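Local coordinates for protein RNA-dependent RNA Polymerase (Bombyx mori cytoplasmic polyhedrosis virus, PDB 6TZ0) that catalyses RNA-templated synthesis of RNA, transcribing and replicating the double-stranded viral genome, at residues Y8-I11 against F12-T15; R16-R20 against E21-E25; G491-N494 against D495-F498; L499-M502 against P503-G507; M532-W535 against T536-N540. All blocks are in the same frame, centred on the assembly; numbering follows the deposited sequence.

Contact 1 (Y8-I11 against F12-T15); sequences YNTI and FSET
Thr10 and Ile11 meet Ser13, Glu14 and Thr15 in a local contact that starts the short helix 11-15, near the N terminus and about 35 Å from the centre of the chain. Thr10 sits at the N-cap: its OG1 accepts a weak bond from Ser13 N at 3.4 Å, a role suited to a small hydroxyl on a short stem. Ser13 answers with its own side chain, OG giving a hydrogen bond to Thr10 O at 2.6 Å. At the next residue, Ile11 O is gripped twice by Thr15, from N at 3.2 Å and from OG1 at 2.6 Å, the hydroxyl lying nearer the carbonyl plane than the amide. Glu14 turns back toward the helix start because its CG stands between its own N and carbonyl carbon (chi1 63°); OE2 then lies 3.4 Å from Ile11 CG2. Val158 of helix 145-160 packs on Phe12 and Ser13. Hydroxyl side chains bonded to first-turn backbone atoms around a threonine N-cap are typical of a helix N terminus.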
loop_
_atom_site.group_PDB
_atom_site.type_symbol
_atom_site.label_atom_id
_atom_site.label_comp_id
_atom_site.label_asym_id
_atom_site.label_seq_id
_atom_site.Cartn_x
_atom_site.Cartn_y
_atom_site.Cartn_z
ATOM N N TYR A 8 30.919 -33.913 10.513
ATOM C CA TYR A 8 30.377 -34.606 11.673
ATOM C C TYR A 8 31.441 -35.347 12.466
ATOM O O TYR A 8 31.106 -36.044 13.426
ATOM C CB TYR A 8 29.257 -35.564 11.250
ATOM C CG TYR A 8 29.653 -36.661 10.291
ATOM C CD1 TYR A 8 29.669 -36.433 8.922
ATOM C CD2 TYR A 8 29.950 -37.938 10.747
ATOM C CE1 TYR A 8 30.013 -37.428 8.044
ATOM C CE2 TYR A 8 30.290 -38.939 9.874
ATOM C CZ TYR A 8 30.315 -38.680 8.523
ATOM O OH TYR A 8 30.653 -39.677 7.636
ATOM N N ASN A 9 32.713 -35.192 12.102
ATOM C CA ASN A 9 33.814 -35.830 12.805
ATOM C C ASN A 9 34.852 -34.833 13.297
ATOM O O ASN A 9 35.923 -35.248 13.748
ATOM C CB ASN A 9 34.482 -36.870 11.909
ATOM C CG ASN A 9 33.614 -38.071 11.685
ATOM O OD1 ASN A 9 32.972 -38.564 12.611
ATOM N ND2 ASN A 9 33.579 -38.556 10.452
ATOM N N THR A 10 34.576 -33.538 13.211
ATOM C CA THR A 10 35.507 -32.556 13.735
ATOM C C THR A 10 35.401 -32.482 15.252
ATOM O O THR A 10 34.429 -32.937 15.859
ATOM C CB THR A 10 35.249 -31.178 13.129
ATOM O OG1 THR A 10 33.911 -30.765 13.427
ATOM C CG2 THR A 10 35.424 -31.224 11.641
ATOM N N ILE A 11 36.431 -31.902 15.867
ATOM C CA ILE A 11 36.426 -31.732 17.314
ATOM C C ILE A 11 35.550 -30.566 17.754
ATOM O O ILE A 11 35.217 -30.468 18.940
ATOM C CB ILE A 11 37.865 -31.584 17.829
ATOM C CG1 ILE A 11 38.587 -30.473 17.075
ATOM C CG2 ILE A 11 38.615 -32.890 17.688
ATOM C CD1 ILE A 11 39.954 -30.162 17.622
ATOM N N PHE A 12 35.163 -29.681 16.836
ATOM C CA PHE A 12 34.140 -28.695 17.158
ATOM C C PHE A 12 32.760 -29.325 17.249
ATOM O O PHE A 12 31.939 -28.892 18.062
ATOM C CB PHE A 12 34.138 -27.572 16.124
ATOM C CG PHE A 12 32.962 -26.646 16.242
ATOM C CD1 PHE A 12 32.849 -25.785 17.316
ATOM C CD2 PHE A 12 31.969 -26.640 15.277
ATOM C CE1 PHE A 12 31.763 -24.941 17.433
ATOM C CE2 PHE A 12 30.883 -25.799 15.386
ATOM C CZ PHE A 12 30.781 -24.948 16.465
ATOM N N SER A 13 32.484 -30.349 16.439
ATOM C CA SER A 13 31.172 -30.983 16.462
ATOM C C SER A 13 30.921 -31.755 17.748
ATOM O O SER A 13 29.763 -32.040 18.066
ATOM C CB SER A 13 31.015 -31.924 15.274
ATOM O OG SER A 13 31.858 -33.047 15.420
ATOM N N GLU A 14 31.970 -32.096 18.495
ATOM C CA GLU A 14 31.818 -32.815 19.746
ATOM C C GLU A 14 31.967 -31.944 20.983
ATOM O O GLU A 14 31.433 -32.307 22.034
ATOM C CB GLU A 14 32.821 -33.974 19.814
ATOM C CG GLU A 14 34.266 -33.549 19.804
ATOM C CD GLU A 14 35.209 -34.727 19.759
ATOM O OE1 GLU A 14 34.721 -35.876 19.719
ATOM O OE2 GLU A 14 36.438 -34.506 19.755
ATOM N N THR A 15 32.644 -30.802 20.886
ATOM C CA THR A 15 32.848 -29.925 22.029
ATOM C C THR A 15 32.040 -28.642 21.968
ATOM O O THR A 15 31.752 -28.070 23.021
ATOM C CB THR A 15 34.330 -29.561 22.168
ATOM O OG1 THR A 15 34.764 -28.871 20.991
ATOM C CG2 THR A 15 35.165 -30.806 22.342
#

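Contact 2 (R16-R20 against E21-E25); sequences RKFTR and ESFKE
Phe18 and Phe23 carry the apolar part of this local contact, made where the chain turns into helix 20-35. Their rings form a T-shaped pair with planes at 81° and centroids 5.0 Å apart. Phe23 supplies the edge: its CD1 stands over one face of Phe18, off-centre toward the rim, and comes within 3.5 Å of Phe18 CD1. Phe23 CG lies opposite its own backbone N (chi1 -173°), which carries the ring back over the residues before the helix.

The polar part is a capping box. Thr19, the N-cap, offers OG1 to Glu21 N in a weak bond of 3.3 Å, while Ser22 OG accepts from Thr19 N at 2.7 Å. Short hydroxyl side chains suit both places, since each must fold onto backbone only a few atoms away. Ser22 OG also gives a weak bond to Lys17 O, and so ties the approaching loop to the first turn. The backbone adds a weak bond of 3.4 Å from Phe23 N to Thr19 O.

On the side of helix 11-15, Phe18 stacks with Phe12, and Ile11 touches Glu21, Ser22 and Glu25. Beyond the two helices, Phe18 makes backbone bonds with Pro849 and Glu851, and Phe23 packs on Leu834 in the stretch that follows strand 827-831.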
loop_
_atom_site.group_PDB
_atom_site.type_symbol
_atom_site.label_atom_id
_atom_site.label_comp_id
_atom_site.label_asym_id
_atom_site.label_seq_id
_atom_site.Cartn_x
_atom_site.Cartn_y
_atom_site.Cartn_z
ATOM N N ARG A 16 31.691 -28.183 20.758
ATOM C CA ARG A 16 30.952 -26.940 20.497
ATOM C C ARG A 16 31.658 -25.720 21.077
ATOM O O ARG A 16 31.019 -24.749 21.479
ATOM C CB ARG A 16 29.506 -27.031 20.988
ATOM C CG ARG A 16 28.713 -28.090 20.253
ATOM C CD ARG A 16 27.280 -28.173 20.727
ATOM N NE ARG A 16 26.582 -29.293 20.106
ATOM C CZ ARG A 16 25.334 -29.644 20.386
ATOM N NH1 ARG A 16 24.635 -28.953 21.273
ATOM N NH2 ARG A 16 24.783 -30.680 19.776
ATOM N N LYS A 17 32.987 -25.778 21.109
ATOM C CA LYS A 17 33.842 -24.690 21.546
ATOM C C LYS A 17 34.923 -24.501 20.499
ATOM O O LYS A 17 35.208 -25.402 19.711
ATOM C CB LYS A 17 34.493 -24.980 22.901
ATOM C CG LYS A 17 33.535 -25.069 24.056
ATOM C CD LYS A 17 34.280 -25.370 25.329
ATOM C CE LYS A 17 33.337 -25.459 26.503
ATOM N NZ LYS A 17 34.079 -25.747 27.756
ATOM N N PHE A 18 35.528 -23.324 20.493
ATOM C CA PHE A 18 36.603 -23.028 19.558
ATOM C C PHE A 18 37.924 -22.955 20.309
ATOM O O PHE A 18 38.194 -21.980 21.015
ATOM C CB PHE A 18 36.352 -21.739 18.782
ATOM C CG PHE A 18 35.219 -21.832 17.816
ATOM C CD1 PHE A 18 35.229 -22.790 16.818
ATOM C CD2 PHE A 18 34.201 -20.899 17.828
ATOM C CE1 PHE A 18 34.198 -22.868 15.908
ATOM C CE2 PHE A 18 33.175 -20.963 16.908
ATOM C CZ PHE A 18 33.172 -21.952 15.951
ATOM N N THR A 19 38.741 -23.982 20.142
ATOM C CA THR A 19 40.138 -23.956 20.527
ATOM C C THR A 19 40.940 -23.426 19.342
ATOM O O THR A 19 40.383 -22.874 18.390
ATOM C CB THR A 19 40.589 -25.350 20.960
ATOM O OG1 THR A 19 40.536 -26.238 19.839
ATOM C CG2 THR A 19 39.669 -25.885 22.045
ATOM N N ARG A 20 42.261 -23.571 19.388
ATOM C CA ARG A 20 43.055 -23.201 18.224
ATOM C C ARG A 20 43.196 -24.345 17.231
ATOM O O ARG A 20 43.522 -24.098 16.065
ATOM C CB ARG A 20 44.435 -22.703 18.653
ATOM C CG ARG A 20 44.385 -21.403 19.427
ATOM C CD ARG A 20 45.752 -20.783 19.579
ATOM N NE ARG A 20 46.690 -21.627 20.314
ATOM C CZ ARG A 20 46.828 -21.630 21.637
ATOM N NH1 ARG A 20 46.077 -20.839 22.388
ATOM N NH2 ARG A 20 47.712 -22.433 22.211
ATOM N N GLU A 21 42.951 -25.580 17.660
ATOM C CA GLU A 21 42.952 -26.724 16.763
ATOM C C GLU A 21 41.585 -27.015 16.165
ATOM O O GLU A 21 41.492 -27.838 15.250
ATOM C CB GLU A 21 43.445 -27.981 17.491
ATOM C CG GLU A 21 44.916 -27.966 17.871
ATOM C CD GLU A 21 45.185 -27.296 19.206
ATOM O OE1 GLU A 21 44.218 -26.886 19.881
ATOM O OE2 GLU A 21 46.370 -27.186 19.582
ATOM N N SER A 22 40.531 -26.377 16.666
ATOM C CA SER A 22 39.178 -26.612 16.185
ATOM C C SER A 22 38.637 -25.477 15.336
ATOM O O SER A 22 37.805 -25.717 14.456
ATOM C CB SER A 22 38.234 -26.853 17.367
ATOM O OG SER A 22 38.155 -25.720 18.206
ATOM N N PHE A 23 39.102 -24.250 15.569
ATOM C CA PHE A 23 38.602 -23.103 14.821
ATOM C C PHE A 23 39.170 -23.084 13.407
ATOM O O PHE A 23 38.456 -22.769 12.445
ATOM C CB PHE A 23 38.951 -21.822 15.579
ATOM C CG PHE A 23 38.359 -20.576 14.993
ATOM C CD1 PHE A 23 37.010 -20.306 15.129
ATOM C CD2 PHE A 23 39.158 -19.654 14.344
ATOM C CE1 PHE A 23 36.463 -19.161 14.603
ATOM C CE2 PHE A 23 38.613 -18.507 13.816
ATOM C CZ PHE A 23 37.267 -18.256 13.954
ATOM N N LYS A 24 40.449 -23.443 13.265
ATOM C CA LYS A 24 41.083 -23.517 11.952
ATOM C C LYS A 24 40.494 -24.641 11.111
ATOM O O LYS A 24 40.374 -24.506 9.890
ATOM C CB LYS A 24 42.589 -23.710 12.130
ATOM C CG LYS A 24 43.394 -23.731 10.846
ATOM C CD LYS A 24 44.878 -23.823 11.144
ATOM C CE LYS A 24 45.239 -25.198 11.679
ATOM N NZ LYS A 24 45.082 -26.251 10.640
ATOM N N GLU A 25 40.084 -25.733 11.754
ATOM C CA GLU A 25 39.496 -26.864 11.044
ATOM C C GLU A 25 38.129 -26.510 10.462
ATOM O O GLU A 25 37.836 -26.836 9.303
ATOM C CB GLU A 25 39.392 -28.043 12.004
ATOM C CG GLU A 25 38.963 -29.338 11.386
ATOM C CD GLU A 25 38.955 -30.467 12.397
ATOM O OE1 GLU A 25 39.198 -30.197 13.592
ATOM O OE2 GLU A 25 38.725 -31.626 12.000
#

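Contact 3 (G491-N494 against D495-F498); sequences GLDN and DRLF
Arg496 packs the root of its side chain against Leu492 and Asp493, just after strand 489-491 gives way to helix 494-499. Its CB lies 3.4 Å from Asp493 OD1 and, more loosely, 4.1 Å from Leu492 CD1. CG follows at 3.5 Å from the same carboxylate oxygen, and CD at 3.8 Å. From CG to NE the chain is extended (chi2 -176°, chi3 -177°), which carries NE to 4.5 Å from OD1, too far for a salt bridge; NH2 instead bonds Ala472 O. Asp493 is the N-cap: its OD1 accepts a weak bond from Arg496 N, while its carbonyl oxygen takes the firmer bond of 3.0 Å from Leu497 N. Leu492 CD1 packs 3.8 Å from Leu497 CB, an apolar contact beside the polar cap. A carboxylate at this position would be expected to interact favourably with the helix dipole, and the nearby guanidinium probably adds a diffuse attraction, not a directed bond.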
loop_
_atom_site.group_PDB
_atom_site.type_symbol
_atom_site.label_atom_id
_atom_site.label_comp_id
_atom_site.label_asym_id
_atom_site.label_seq_id
_atom_site.Cartn_x
_atom_site.Cartn_y
_atom_site.Cartn_z
ATOM N N GLY A 491 -1.239 0.721 -8.466
ATOM C CA GLY A 491 -0.450 1.929 -8.403
ATOM C C GLY A 491 -1.055 2.991 -9.290
ATOM O O GLY A 491 -1.457 2.708 -10.418
ATOM N N LEU A 492 -1.132 4.214 -8.793
ATOM C CA LEU A 492 -1.787 5.297 -9.501
ATOM C C LEU A 492 -0.999 6.584 -9.323
ATOM O O LEU A 492 -0.214 6.729 -8.386
ATOM C CB LEU A 492 -3.245 5.426 -9.040
ATOM C CG LEU A 492 -3.539 5.234 -7.548
ATOM C CD1 LEU A 492 -3.369 6.478 -6.737
ATOM C CD2 LEU A 492 -4.939 4.686 -7.370
ATOM N N ASP A 493 -1.209 7.515 -10.252
ATOM C CA ASP A 493 -0.408 8.728 -10.336
ATOM C C ASP A 493 -0.750 9.686 -9.199
ATOM O O ASP A 493 -1.645 9.435 -8.390
ATOM C CB ASP A 493 -0.592 9.387 -11.700
ATOM C CG ASP A 493 -2.047 9.660 -12.034
ATOM O OD1 ASP A 493 -2.938 9.217 -11.283
ATOM O OD2 ASP A 493 -2.303 10.328 -13.057
ATOM N N ASN A 494 -0.035 10.815 -9.150
ATOM C CA ASN A 494 -0.173 11.747 -8.036
ATOM C C ASN A 494 -1.533 12.420 -7.968
ATOM O O ASN A 494 -1.926 12.872 -6.890
ATOM C CB ASN A 494 0.892 12.835 -8.085
ATOM C CG ASN A 494 2.217 12.364 -7.589
ATOM O OD1 ASN A 494 2.290 11.436 -6.794
ATOM N ND2 ASN A 494 3.267 13.071 -7.952
ATOM N N ASP A 495 -2.273 12.476 -9.064
ATOM C CA ASP A 495 -3.527 13.209 -9.029
ATOM C C ASP A 495 -4.709 12.331 -8.646
ATOM O O ASP A 495 -5.597 12.788 -7.914
ATOM C CB ASP A 495 -3.757 13.868 -10.379
ATOM C CG ASP A 495 -2.639 14.801 -10.757
ATOM O OD1 ASP A 495 -2.051 15.424 -9.850
ATOM O OD2 ASP A 495 -2.321 14.879 -11.962
ATOM N N ARG A 496 -4.735 11.074 -9.097
ATOM C CA ARG A 496 -5.658 10.114 -8.505
ATOM C C ARG A 496 -5.325 9.848 -7.048
ATOM O O ARG A 496 -6.225 9.559 -6.255
ATOM C CB ARG A 496 -5.650 8.796 -9.269
ATOM C CG ARG A 496 -6.339 8.815 -10.597
ATOM C CD ARG A 496 -6.309 7.412 -11.157
ATOM N NE ARG A 496 -6.882 7.297 -12.491
ATOM C CZ ARG A 496 -8.161 7.041 -12.726
ATOM N NH1 ARG A 496 -9.006 6.888 -11.717
ATOM N NH2 ARG A 496 -8.597 6.940 -13.973
ATOM N N LEU A 497 -4.047 9.936 -6.681
ATOM C CA LEU A 497 -3.683 9.854 -5.273
ATOM C C LEU A 497 -4.141 11.097 -4.529
ATOM O O LEU A 497 -4.461 11.038 -3.340
ATOM C CB LEU A 497 -2.174 9.663 -5.144
ATOM C CG LEU A 497 -1.627 9.306 -3.767
ATOM C CD1 LEU A 497 -2.139 7.951 -3.351
ATOM C CD2 LEU A 497 -0.119 9.338 -3.747
ATOM N N PHE A 498 -4.187 12.232 -5.222
ATOM C CA PHE A 498 -4.620 13.478 -4.611
ATOM C C PHE A 498 -6.123 13.505 -4.390
ATOM O O PHE A 498 -6.592 14.148 -3.449
ATOM C CB PHE A 498 -4.186 14.648 -5.489
ATOM C CG PHE A 498 -4.511 15.991 -4.922
ATOM C CD1 PHE A 498 -3.742 16.530 -3.911
ATOM C CD2 PHE A 498 -5.587 16.718 -5.404
ATOM C CE1 PHE A 498 -4.029 17.766 -3.391
ATOM C CE2 PHE A 498 -5.882 17.954 -4.884
ATOM C CZ PHE A 498 -5.102 18.478 -3.877
#

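Contact 4 (L499-M502 against P503-G507); sequences LSFM and PYTIG
Met502 forms the apolar centre with Pro503 and Ile506 in the first turns of helix 501-508. Its CB lies 3.6 Å from Pro503 CD, and its CG approaches Ile506 CD1 at 4.2 Å. Bends at chi2 and chi3 curl the flexible thioether chain, a shape a methionine adopts easily among close neighbours; Ala605 and Cys609 of helix 604-614 also touch it. Proline, which has no N-H to give, suits the first turn of a helix, where the backbone nitrogens have no carbonyl of the same helix a turn back to bond. Its CD packs 3.6 Å from Leu499 O.

Further out, Phe501 CE1 meets Tyr504 CD2 at 4.3 Å, a loose contact between two rings. Over one face of Phe501, toward the rim, stands Thr505 OG1, which marks the passage from apolar to polar. Thr505 OG1 lies opposite its own carbonyl carbon (chi1 -58°), and this turns it back down the helix to bond Phe501 O at 2.8 Å. Thr505 N bonds that oxygen too, at 2.9 Å, the two donors coming from opposite faces of the carbonyl plane. Ile506 N repeats the backbone bond to Met502 O at 3.0 Å.

Nearly all of these residues are buried, so the chemistry implies economy: the threonine hydroxyl gives its hydrogen to a carbonyl one turn back in the same helix, which probably eases its burial beside a phenyl ring.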
loop_
_atom_site.group_PDB
_atom_site.type_symbol
_atom_site.label_atom_id
_atom_site.label_comp_id
_atom_site.label_asym_id
_atom_site.label_seq_id
_atom_site.Cartn_x
_atom_site.Cartn_y
_atom_site.Cartn_z
ATOM N N LEU A 499 -6.893 12.832 -5.248
ATOM C CA LEU A 499 -8.341 12.793 -5.054
ATOM C C LEU A 499 -8.729 11.983 -3.826
ATOM O O LEU A 499 -9.748 12.265 -3.189
ATOM C CB LEU A 499 -9.038 12.232 -6.287
ATOM C CG LEU A 499 -9.127 13.174 -7.476
ATOM C CD1 LEU A 499 -9.782 12.460 -8.639
ATOM C CD2 LEU A 499 -9.914 14.405 -7.072
ATOM N N SER A 500 -7.939 10.979 -3.477
ATOM C CA SER A 500 -8.229 10.173 -2.305
ATOM C C SER A 500 -7.564 10.694 -1.041
ATOM O O SER A 500 -7.517 9.967 -0.046
ATOM C CB SER A 500 -7.795 8.733 -2.554
ATOM O OG SER A 500 -6.394 8.651 -2.724
ATOM N N PHE A 501 -7.059 11.925 -1.044
ATOM C CA PHE A 501 -6.283 12.380 0.100
ATOM C C PHE A 501 -7.169 12.992 1.177
ATOM O O PHE A 501 -6.947 12.762 2.370
ATOM C CB PHE A 501 -5.211 13.364 -0.347
ATOM C CG PHE A 501 -4.299 13.788 0.752
ATOM C CD1 PHE A 501 -3.394 12.892 1.289
ATOM C CD2 PHE A 501 -4.330 15.081 1.239
ATOM C CE1 PHE A 501 -2.551 13.271 2.301
ATOM C CE2 PHE A 501 -3.491 15.462 2.251
ATOM C CZ PHE A 501 -2.598 14.558 2.782
ATOM N N MET A 502 -8.165 13.778 0.785
ATOM C CA MET A 502 -9.082 14.341 1.772
ATOM C C MET A 502 -10.039 13.319 2.400
ATOM O O MET A 502 -10.318 13.464 3.603
ATOM C CB MET A 502 -9.825 15.535 1.151
ATOM C CG MET A 502 -10.717 16.316 2.111
ATOM S SD MET A 502 -9.877 17.043 3.524
ATOM C CE MET A 502 -9.082 18.446 2.763
ATOM N N PRO A 503 -10.563 12.286 1.701
ATOM C CA PRO A 503 -11.229 11.200 2.450
ATOM C C PRO A 503 -10.331 10.485 3.448
ATOM O O PRO A 503 -10.789 10.129 4.543
ATOM C CB PRO A 503 -11.706 10.261 1.338
ATOM C CG PRO A 503 -11.934 11.138 0.211
ATOM C CD PRO A 503 -10.879 12.171 0.260
ATOM N N TYR A 504 -9.055 10.292 3.104
ATOM C CA TYR A 504 -8.087 9.739 4.044
ATOM C C TYR A 504 -7.882 10.647 5.246
ATOM O O TYR A 504 -7.828 10.175 6.385
ATOM C CB TYR A 504 -6.756 9.492 3.333
ATOM C CG TYR A 504 -5.618 9.191 4.274
ATOM C CD1 TYR A 504 -5.556 7.993 4.963
ATOM C CD2 TYR A 504 -4.605 10.118 4.477
ATOM C CE1 TYR A 504 -4.522 7.726 5.829
ATOM C CE2 TYR A 504 -3.574 9.865 5.345
ATOM C CZ TYR A 504 -3.536 8.665 6.014
ATOM O OH TYR A 504 -2.501 8.406 6.874
ATOM N N THR A 505 -7.772 11.951 5.010
ATOM C CA THR A 505 -7.538 12.900 6.092
ATOM C C THR A 505 -8.739 12.981 7.024
ATOM O O THR A 505 -8.581 13.099 8.243
ATOM C CB THR A 505 -7.209 14.264 5.489
ATOM O OG1 THR A 505 -6.063 14.132 4.643
ATOM C CG2 THR A 505 -6.916 15.292 6.556
ATOM N N ILE A 506 -9.947 12.869 6.473
ATOM C CA ILE A 506 -11.143 12.895 7.306
ATOM C C ILE A 506 -11.268 11.612 8.118
ATOM O O ILE A 506 -11.446 11.654 9.341
ATOM C CB ILE A 506 -12.388 13.150 6.442
ATOM C CG1 ILE A 506 -12.378 14.589 5.929
ATOM C CG2 ILE A 506 -13.653 12.818 7.198
ATOM C CD1 ILE A 506 -13.435 14.871 4.914
ATOM N N GLY A 507 -11.163 10.452 7.467
ATOM C CA GLY A 507 -11.300 9.199 8.192
ATOM C C GLY A 507 -10.149 8.868 9.122
ATOM O O GLY A 507 -10.305 7.999 9.983
#

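Contact 5 (M532-W535 against T536-N540); sequences MLYW and TSQRN
Gln538 brings NE2 over one face of the Tyr534 ring, 3.3 Å above the plane and toward the rim, the amide tilted 39° from the ring. A bend at chi2 (-62°) folds the glutamine back over the end of helix 530-535, so that NE2 also gives a weak bond to Tyr534 O at 3.4 Å. Glutamine suits the place: its CG packs 3.9 Å from Trp535 CE3, while its NE2 lies against the ring and reaches the carbonyl. Ser537 N bonds the same Tyr534 O at 3.2 Å, and its OG bonds the preceding carbonyl, Leu533 O, at 3.2 Å, nearly in line with the C=O; the same hydroxyl bonds Trp272 N. Trp535 leans on strands 672-677 and 682-687. The Met532 side chain is about 10 Å from that of Asp681, which binds magnesium in another structure of this protein. Side chains and amides that satisfy the last carbonyls are typical of a helix C terminus, here leading into palm strand 541-548, which carries Asp547 of the same metal site.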
loop_
_atom_site.group_PDB
_atom_site.type_symbol
_atom_site.label_atom_id
_atom_site.label_comp_id
_atom_site.label_asym_id
_atom_site.label_seq_id
_atom_site.Cartn_x
_atom_site.Cartn_y
_atom_site.Cartn_z
ATOM N N MET A 532 -4.996 -9.056 24.457
ATOM C CA MET A 532 -5.398 -10.448 24.288
ATOM C C MET A 532 -4.945 -11.297 25.467
ATOM O O MET A 532 -5.673 -12.188 25.917
ATOM C CB MET A 532 -4.832 -11.006 22.990
ATOM C CG MET A 532 -5.427 -10.397 21.758
ATOM S SD MET A 532 -4.813 -11.138 20.235
ATOM C CE MET A 532 -3.203 -10.388 20.135
ATOM N N LEU A 533 -3.739 -11.032 25.967
ATOM C CA LEU A 533 -3.243 -11.684 27.173
ATOM C C LEU A 533 -4.106 -11.376 28.388
ATOM O O LEU A 533 -4.293 -12.244 29.244
ATOM C CB LEU A 533 -1.795 -11.262 27.399
ATOM C CG LEU A 533 -0.634 -12.136 26.923
ATOM C CD1 LEU A 533 -0.749 -12.589 25.507
ATOM C CD2 LEU A 533 0.583 -11.253 27.016
ATOM N N TYR A 534 -4.669 -10.169 28.465
ATOM C CA TYR A 534 -5.597 -9.864 29.550
ATOM C C TYR A 534 -6.941 -10.554 29.348
ATOM O O TYR A 534 -7.433 -11.241 30.248
ATOM C CB TYR A 534 -5.788 -8.357 29.686
ATOM C CG TYR A 534 -6.792 -8.003 30.751
ATOM C CD1 TYR A 534 -6.495 -8.186 32.091
ATOM C CD2 TYR A 534 -8.039 -7.494 30.420
ATOM C CE1 TYR A 534 -7.399 -7.880 33.065
ATOM C CE2 TYR A 534 -8.957 -7.186 31.395
ATOM C CZ TYR A 534 -8.628 -7.380 32.716
ATOM O OH TYR A 534 -9.529 -7.068 33.701
ATOM N N TRP A 535 -7.551 -10.390 28.178
ATOM C CA TRP A 535 -8.899 -10.903 27.978
ATOM C C TRP A 535 -8.963 -12.404 27.760
ATOM O O TRP A 535 -10.066 -12.944 27.665
ATOM C CB TRP A 535 -9.585 -10.216 26.798
ATOM C CG TRP A 535 -10.036 -8.837 27.088
ATOM C CD1 TRP A 535 -9.464 -7.683 26.663
ATOM C CD2 TRP A 535 -11.148 -8.461 27.899
ATOM N NE1 TRP A 535 -10.161 -6.605 27.144
ATOM C CE2 TRP A 535 -11.200 -7.059 27.911
ATOM C CE3 TRP A 535 -12.107 -9.177 28.619
ATOM C CZ2 TRP A 535 -12.172 -6.357 28.610
ATOM C CZ3 TRP A 535 -13.069 -8.480 29.307
ATOM C CH2 TRP A 535 -13.096 -7.086 29.299
ATOM N N THR A 536 -7.837 -13.096 27.667
ATOM C CA THR A 536 -7.898 -14.542 27.577
ATOM C C THR A 536 -7.646 -15.193 28.933
ATOM O O THR A 536 -7.907 -16.388 29.101
ATOM C CB THR A 536 -6.902 -15.037 26.521
ATOM O OG1 THR A 536 -6.882 -14.109 25.435
ATOM C CG2 THR A 536 -7.401 -16.316 25.913
ATOM N N SER A 537 -7.196 -14.414 29.917
ATOM C CA SER A 537 -7.138 -14.830 31.312
ATOM C C SER A 537 -8.465 -14.664 32.034
ATOM O O SER A 537 -8.531 -14.921 33.239
ATOM C CB SER A 537 -6.068 -14.033 32.060
ATOM O OG SER A 537 -4.772 -14.321 31.578
ATOM N N GLN A 538 -9.510 -14.234 31.339
ATOM C CA GLN A 538 -10.799 -13.981 31.952
ATOM C C GLN A 538 -11.704 -15.194 31.804
ATOM O O GLN A 538 -11.443 -16.111 31.026
ATOM C CB GLN A 538 -11.454 -12.758 31.320
ATOM C CG GLN A 538 -10.609 -11.510 31.418
ATOM C CD GLN A 538 -10.360 -11.097 32.838
ATOM O OE1 GLN A 538 -11.256 -11.151 33.671
ATOM N NE2 GLN A 538 -9.131 -10.705 33.133
ATOM N N ARG A 539 -12.792 -15.182 32.557
ATOM C CA ARG A 539 -13.775 -16.249 32.532
ATOM C C ARG A 539 -15.114 -15.707 32.059
ATOM O O ARG A 539 -15.364 -14.501 32.109
ATOM C CB ARG A 539 -13.898 -16.895 33.910
ATOM C CG ARG A 539 -14.210 -15.926 35.005
ATOM C CD ARG A 539 -14.200 -16.627 36.333
ATOM N NE ARG A 539 -15.298 -17.576 36.434
ATOM C CZ ARG A 539 -15.383 -18.516 37.363
ATOM N NH1 ARG A 539 -14.428 -18.635 38.272
ATOM N NH2 ARG A 539 -16.420 -19.339 37.379
ATOM N N ASN A 540 -15.967 -16.635 31.609
ATOM C CA ASN A 540 -17.242 -16.355 30.935
ATOM C C ASN A 540 -17.056 -15.417 29.748
ATOM O O ASN A 540 -17.821 -14.478 29.540
ATOM C CB ASN A 540 -18.290 -15.808 31.906
ATOM C CG ASN A 540 -18.821 -16.866 32.841
ATOM O OD1 ASN A 540 -19.074 -17.995 32.436
ATOM N ND2 ASN A 540 -18.996 -16.503 34.101
#

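From the N terminus the chain first passes contact 1, which starts helix 11-15, then contact 2, which starts helix 20-35. Their centres are 9 Å apart and they touch, Thr10 CG2 lying 3.3 Å from Glu25 OE2. Far off, across the centre of the chain, contact 3 opens helix 494-499 after strand 489-491, and contact 4 follows it directly into helix 501-508, with centres 13 Å apart. Contact 5 ends helix 530-535 before strand 541-548, its centre about 37 Å from that of contact 4. Each contact closes a tight local turn; none nests or crosses. Contacts 1 and 2 lie at the starts of two successive N-terminal helices, whereas contacts 3 to 5 belong to the central polymerase domain.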